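Local coordinates for protein hydrogenase maturation factor (PDB 3VTH) that probably transfers a carbamoyl group from carbamoyl phosphate, at the expense of ATP, to the C-terminal cysteine of HypE during [NiFe]-hydrogenase maturation, at residues Asp579-Leu582 / Lys583-Arg587; Glu650-Leu653 / Arg654-Glu658. All blocks are in the same frame, centred on the assembly; numbering follows the deposited sequence.

Interaction 1 of 2, residues Asp579-Leu582 / Lys583-Arg587; sequences DIIL and KQIDR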
loop_
_atom_site.group_PDB
_atom_site.type_symbol
_atom_site.label_atom_id
_atom_site.label_comp_id
_atom_site.label_asym_id
_atom_site.label_seq_id
_atom_site.Cartn_x
_atom_site.Cartn_y
_atom_site.Cartn_z
ATOM N N ASP A 579 -5.913 19.323 -37.324
ATOM C CA ASP A 579 -6.756 18.818 -38.411
ATOM C C ASP A 579 -6.927 17.297 -38.312
ATOM O O ASP A 579 -8.040 16.773 -38.408
ATOM C CB ASP A 579 -6.125 19.182 -39.757
ATOM C CG ASP A 579 -7.036 18.876 -40.941
ATOM O OD1 ASP A 579 -8.134 19.479 -41.023
ATOM O OD2 ASP A 579 -6.636 18.053 -41.803
ATOM N N ILE A 580 -5.815 16.604 -38.105
ATOM C CA ILE A 580 -5.805 15.152 -38.058
ATOM C C ILE A 580 -6.591 14.628 -36.864
ATOM O O ILE A 580 -7.419 13.710 -37.002
ATOM C CB ILE A 580 -4.356 14.624 -38.092
ATOM C CG1 ILE A 580 -3.754 14.914 -39.476
ATOM C CG2 ILE A 580 -4.298 13.141 -37.723
ATOM C CD1 ILE A 580 -2.257 14.668 -39.601
ATOM N N ILE A 581 -6.348 15.221 -35.696
ATOM C CA ILE A 581 -7.055 14.824 -34.483
ATOM C C ILE A 581 -8.570 14.970 -34.673
ATOM O O ILE A 581 -9.319 14.041 -34.378
ATOM C CB ILE A 581 -6.584 15.634 -33.242
ATOM C CG1 ILE A 581 -5.168 15.215 -32.840
ATOM C CG2 ILE A 581 -7.551 15.447 -32.046
ATOM C CD1 ILE A 581 -4.480 16.169 -31.855
ATOM N N LEU A 582 -9.012 16.128 -35.156
ATOM C CA LEU A 582 -10.442 16.373 -35.346
ATOM C C LEU A 582 -11.071 15.433 -36.396
ATOM O O LEU A 582 -12.208 14.966 -36.219
ATOM C CB LEU A 582 -10.725 17.839 -35.685
ATOM C CG LEU A 582 -10.315 18.890 -34.631
ATOM C CD1 LEU A 582 -10.839 20.276 -35.010
ATOM C CD2 LEU A 582 -10.777 18.490 -33.233
ATOM N N LYS A 583 -10.323 15.137 -37.454
ATOM C CA LYS A 583 -10.781 14.194 -38.469
ATOM C C LYS A 583 -10.901 12.772 -37.935
ATOM O O LYS A 583 -11.863 12.085 -38.253
ATOM C CB LYS A 583 -9.895 14.245 -39.719
ATOM C CG LYS A 583 -10.212 15.417 -40.621
ATOM C CD LYS A 583 -9.212 15.521 -41.773
ATOM C CE LYS A 583 -9.805 16.227 -42.969
ATOM N NZ LYS A 583 -9.722 17.705 -42.878
ATOM N N GLN A 584 -9.929 12.348 -37.125
ATOM C CA GLN A 584 -9.946 11.035 -36.490
ATOM C C GLN A 584 -11.169 10.858 -35.584
ATOM O O GLN A 584 -11.846 9.836 -35.650
ATOM C CB GLN A 584 -8.654 10.782 -35.701
ATOM C CG GLN A 584 -7.430 10.575 -36.589
ATOM C CD GLN A 584 -6.158 10.310 -35.817
ATOM O OE1 GLN A 584 -6.128 10.399 -34.588
ATOM N NE2 GLN A 584 -5.094 9.973 -36.537
ATOM N N ILE A 585 -11.450 11.858 -34.747
ATOM C CA ILE A 585 -12.669 11.844 -33.940
ATOM C C ILE A 585 -13.914 11.685 -34.822
ATOM O O ILE A 585 -14.727 10.787 -34.589
ATOM C CB ILE A 585 -12.801 13.112 -33.092
ATOM C CG1 ILE A 585 -11.692 13.151 -32.028
ATOM C CG2 ILE A 585 -14.213 13.190 -32.455
ATOM C CD1 ILE A 585 -11.638 14.474 -31.252
ATOM N N ASP A 586 -14.037 12.551 -35.830
ATOM C CA ASP A 586 -15.180 12.558 -36.731
ATOM C C ASP A 586 -15.352 11.230 -37.480
ATOM O O ASP A 586 -16.473 10.810 -37.741
ATOM C CB ASP A 586 -15.032 13.700 -37.754
ATOM C CG ASP A 586 -16.301 13.945 -38.552
ATOM O OD1 ASP A 586 -17.324 14.351 -37.952
ATOM O OD2 ASP A 586 -16.269 13.759 -39.792
ATOM N N ARG A 587 -14.237 10.592 -37.835
ATOM C CA ARG A 587 -14.248 9.387 -38.681
ATOM C C ARG A 587 -14.180 8.098 -37.860
ATOM O O ARG A 587 -14.204 7.006 -38.424
ATOM C CB ARG A 587 -13.092 9.423 -39.686
ATOM C CG ARG A 587 -13.156 10.572 -40.686
ATOM C CD ARG A 587 -11.945 10.598 -41.603
ATOM N NE ARG A 587 -11.873 11.844 -42.368
ATOM C CZ ARG A 587 -11.055 12.056 -43.400
ATOM N NH1 ARG A 587 -10.207 11.110 -43.799
ATOM N NH2 ARG A 587 -11.075 13.222 -44.029
#

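Interaction 2 of 2, residues Glu650-Leu653 / Arg654-Glu658; sequences ELIL and RQIYE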
loop_
_atom_site.group_PDB
_atom_site.type_symbol
_atom_site.label_atom_id
_atom_site.label_comp_id
_atom_site.label_asym_id
_atom_site.label_seq_id
_atom_site.Cartn_x
_atom_site.Cartn_y
_atom_site.Cartn_z
ATOM N N GLU A 650 -18.394 19.288 -20.755
ATOM C CA GLU A 650 -18.024 20.399 -21.639
ATOM C C GLU A 650 -18.670 21.735 -21.232
ATOM O O GLU A 650 -18.072 22.785 -21.420
ATOM C CB GLU A 650 -18.300 20.080 -23.112
ATOM C CG GLU A 650 -17.700 21.109 -24.100
ATOM C CD GLU A 650 -18.610 22.329 -24.373
ATOM O OE1 GLU A 650 -19.852 22.173 -24.366
ATOM O OE2 GLU A 650 -18.076 23.445 -24.606
ATOM N N LEU A 651 -19.893 21.686 -20.693
ATOM C CA LEU A 651 -20.582 22.898 -20.213
ATOM C C LEU A 651 -19.847 23.583 -19.052
ATOM O O LEU A 651 -19.876 24.818 -18.908
ATOM C CB LEU A 651 -22.021 22.553 -19.809
ATOM C CG LEU A 651 -22.900 22.001 -20.943
ATOM C CD1 LEU A 651 -24.295 21.635 -20.443
ATOM C CD2 LEU A 651 -22.976 23.023 -22.091
ATOM N N ILE A 652 -19.197 22.767 -18.233
ATOM C CA ILE A 652 -18.361 23.229 -17.141
ATOM C C ILE A 652 -17.040 23.760 -17.709
ATOM O O ILE A 652 -16.560 24.816 -17.284
ATOM C CB ILE A 652 -18.116 22.078 -16.120
ATOM C CG1 ILE A 652 -19.429 21.729 -15.416
ATOM C CG2 ILE A 652 -17.032 22.448 -15.084
ATOM C CD1 ILE A 652 -19.439 20.380 -14.776
ATOM N N LEU A 653 -16.478 23.044 -18.693
ATOM C CA LEU A 653 -15.250 23.503 -19.362
ATOM C C LEU A 653 -15.434 24.881 -20.015
ATOM O O LEU A 653 -14.500 25.674 -20.036
ATOM C CB LEU A 653 -14.728 22.482 -20.388
ATOM C CG LEU A 653 -14.211 21.130 -19.878
ATOM C CD1 LEU A 653 -13.804 20.246 -21.060
ATOM C CD2 LEU A 653 -13.036 21.304 -18.915
ATOM N N ARG A 654 -16.629 25.166 -20.530
ATOM C CA ARG A 654 -16.929 26.513 -21.073
ATOM C C ARG A 654 -16.708 27.625 -20.069
ATOM O O ARG A 654 -16.115 28.643 -20.407
ATOM C CB ARG A 654 -18.370 26.614 -21.539
ATOM C CG ARG A 654 -18.579 26.030 -22.883
ATOM C CD ARG A 654 -19.944 26.350 -23.436
ATOM N NE ARG A 654 -20.380 25.232 -24.263
ATOM C CZ ARG A 654 -21.565 25.144 -24.852
ATOM N NH1 ARG A 654 -22.446 26.122 -24.718
ATOM N NH2 ARG A 654 -21.859 24.075 -25.579
ATOM N N GLN A 655 -17.205 27.433 -18.845
ATOM C CA GLN A 655 -17.072 28.436 -17.775
ATOM C C GLN A 655 -15.619 28.545 -17.287
ATOM O O GLN A 655 -15.145 29.633 -16.974
ATOM C CB GLN A 655 -18.005 28.102 -16.603
ATOM C CG GLN A 655 -19.523 28.121 -16.940
ATOM C CD GLN A 655 -20.321 27.288 -15.961
ATOM O OE1 GLN A 655 -20.697 26.142 -16.255
ATOM N NE2 GLN A 655 -20.517 27.817 -14.769
ATOM N N ILE A 656 -14.929 27.410 -17.213
ATOM C CA ILE A 656 -13.511 27.377 -16.848
ATOM C C ILE A 656 -12.657 28.177 -17.829
ATOM O O ILE A 656 -11.831 29.000 -17.405
ATOM C CB ILE A 656 -12.989 25.935 -16.764
ATOM C CG1 ILE A 656 -13.496 25.278 -15.480
ATOM C CG2 ILE A 656 -11.451 25.907 -16.805
ATOM C CD1 ILE A 656 -13.323 23.762 -15.444
ATOM N N TYR A 657 -12.853 27.931 -19.124
ATOM C CA TYR A 657 -12.152 28.675 -20.172
ATOM C C TYR A 657 -12.509 30.166 -20.159
ATOM O O TYR A 657 -11.653 31.018 -20.420
ATOM C CB TYR A 657 -12.403 28.048 -21.553
ATOM C CG TYR A 657 -11.791 28.800 -22.721
ATOM C CD1 TYR A 657 -10.457 28.602 -23.102
ATOM C CD2 TYR A 657 -12.550 29.701 -23.453
ATOM C CE1 TYR A 657 -9.899 29.299 -24.203
ATOM C CE2 TYR A 657 -12.015 30.399 -24.536
ATOM C CZ TYR A 657 -10.689 30.200 -24.908
ATOM O OH TYR A 657 -10.196 30.937 -25.986
ATOM N N GLU A 658 -13.768 30.477 -19.861
ATOM C CA GLU A 658 -14.189 31.866 -19.724
ATOM C C GLU A 658 -13.435 32.554 -18.590
ATOM O O GLU A 658 -12.968 33.688 -18.745
ATOM C CB GLU A 658 -15.692 31.974 -19.471
ATOM C CG GLU A 658 -16.556 31.825 -20.704
ATOM C CD GLU A 658 -17.985 32.257 -20.430
ATOM O OE1 GLU A 658 -18.660 31.608 -19.596
ATOM O OE2 GLU A 658 -18.421 33.259 -21.035
#

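Interaction 1 of 2, residues Asp579-Leu582 / Lys583-Arg587
Asp-579 and Lys-583 pair across one turn of helix 575-587, an i to i+4 salt bridge. NZ of Lys-583 sits 3.0 Å from OD1 of Asp-579, on the syn side of that oxygen and 21° out of the carboxylate plane; a weak second bond runs from the same NZ to OD2 of Asp-579. Two torsions make this possible: CG of Asp-579 lies anti to its own backbone N (chi1 -172°), and the lysine chain, extended as far as CE, bends at its last torsion (chi4 84°) to bring the ammonium to the acid.

The backbone supplies four regular alpha-helical bonds, from the amides of Lys-583, Gln-584, Ile-585 and Asp-586 to the carbonyls four residues earlier. The straightest is Ile-585 N to Ile-581 O, at 3.1 Å.

Van der Waals contacts are lighter. Ile-580 and Gln-584 lie side by side, the methyl CG2 of Ile-580 3.5 Å from NE2 at the amide end of Gln-584. The apolar pair is Ile-581 CG2 and Ile-585 CD1, which meet at 4.3 Å on the buried side, where both isoleucines pack on Pro-542, while Ile-581 also touches Leu-556 of helix 551-559.

The result is an amphipathic helix: Ile-581 and Ile-585 face the protein, while Ile-580 lies exposed with the acid-base pair, where water probably weakens the attraction of the two charges.

Interaction 2 of 2, residues Glu650-Leu653 / Arg654-Glu658
Glu-650, Ile-652 and Leu-653 accept alpha-helical bonds from the amides of Arg-654, Ile-656 and Tyr-657, the last being the straightest at 170°. One turn apart, Glu-650 and Arg-654 form a side-on salt bridge: NE of Arg-654 meets OE2 of Glu-650 at 2.9 Å, close to the guanidinium plane, and NH2 of Arg-654 reaches the syn lone pair of OE1 of Glu-650 at 3.0 Å. The two flat groups are turned 45° apart, and a bend in the glutamate at CB-CG (chi2 -86°) brings its carboxylate to the arginine. CD2 of Leu-651 lies over the centre of one guanidinium face, 3.8 Å from CZ of Arg-654. A leucine in place of Arg-654 would probably leave the buried Glu-650 carboxylate without its countercharge, though OE2 would keep its hydrogen bond to Tyr-566 OH.

Beyond the charged pair, Ile-652 CG2 and Ile-656 CD1 touch at 4.0 Å. Helix 649-662 directs these isoleucines at helix 666-692, where Ile-652 meets Phe-680 and Ile-656 meets Phe-673. Leu-653 packs against helix 597-607, and Tyr-657 sets its ring edge-to-face with Tyr-566, in the loop before helix 567-572.

Coming from the N terminus, the chain reaches interaction 1 first, on helix 575-587, and interaction 2 later, on helix 649-662. The contacts of each reach across one helical turn, with no intervening residues and no long loop to close; the two stand in series, neither nesting nor crossing. Strand 591-594 and helices 597-607 and 619-626 come between them, followed by the hairpin of strands 639-641 and 645-647. The centres of the two interactions are 22 Å apart, and the interactions do not touch. Both belong to the second Kae1-like subdomain: interaction 1 lies against strand 530-542 and helix 551-559, interaction 2 between helices 597-607 and 666-692, both away from the annotated sites.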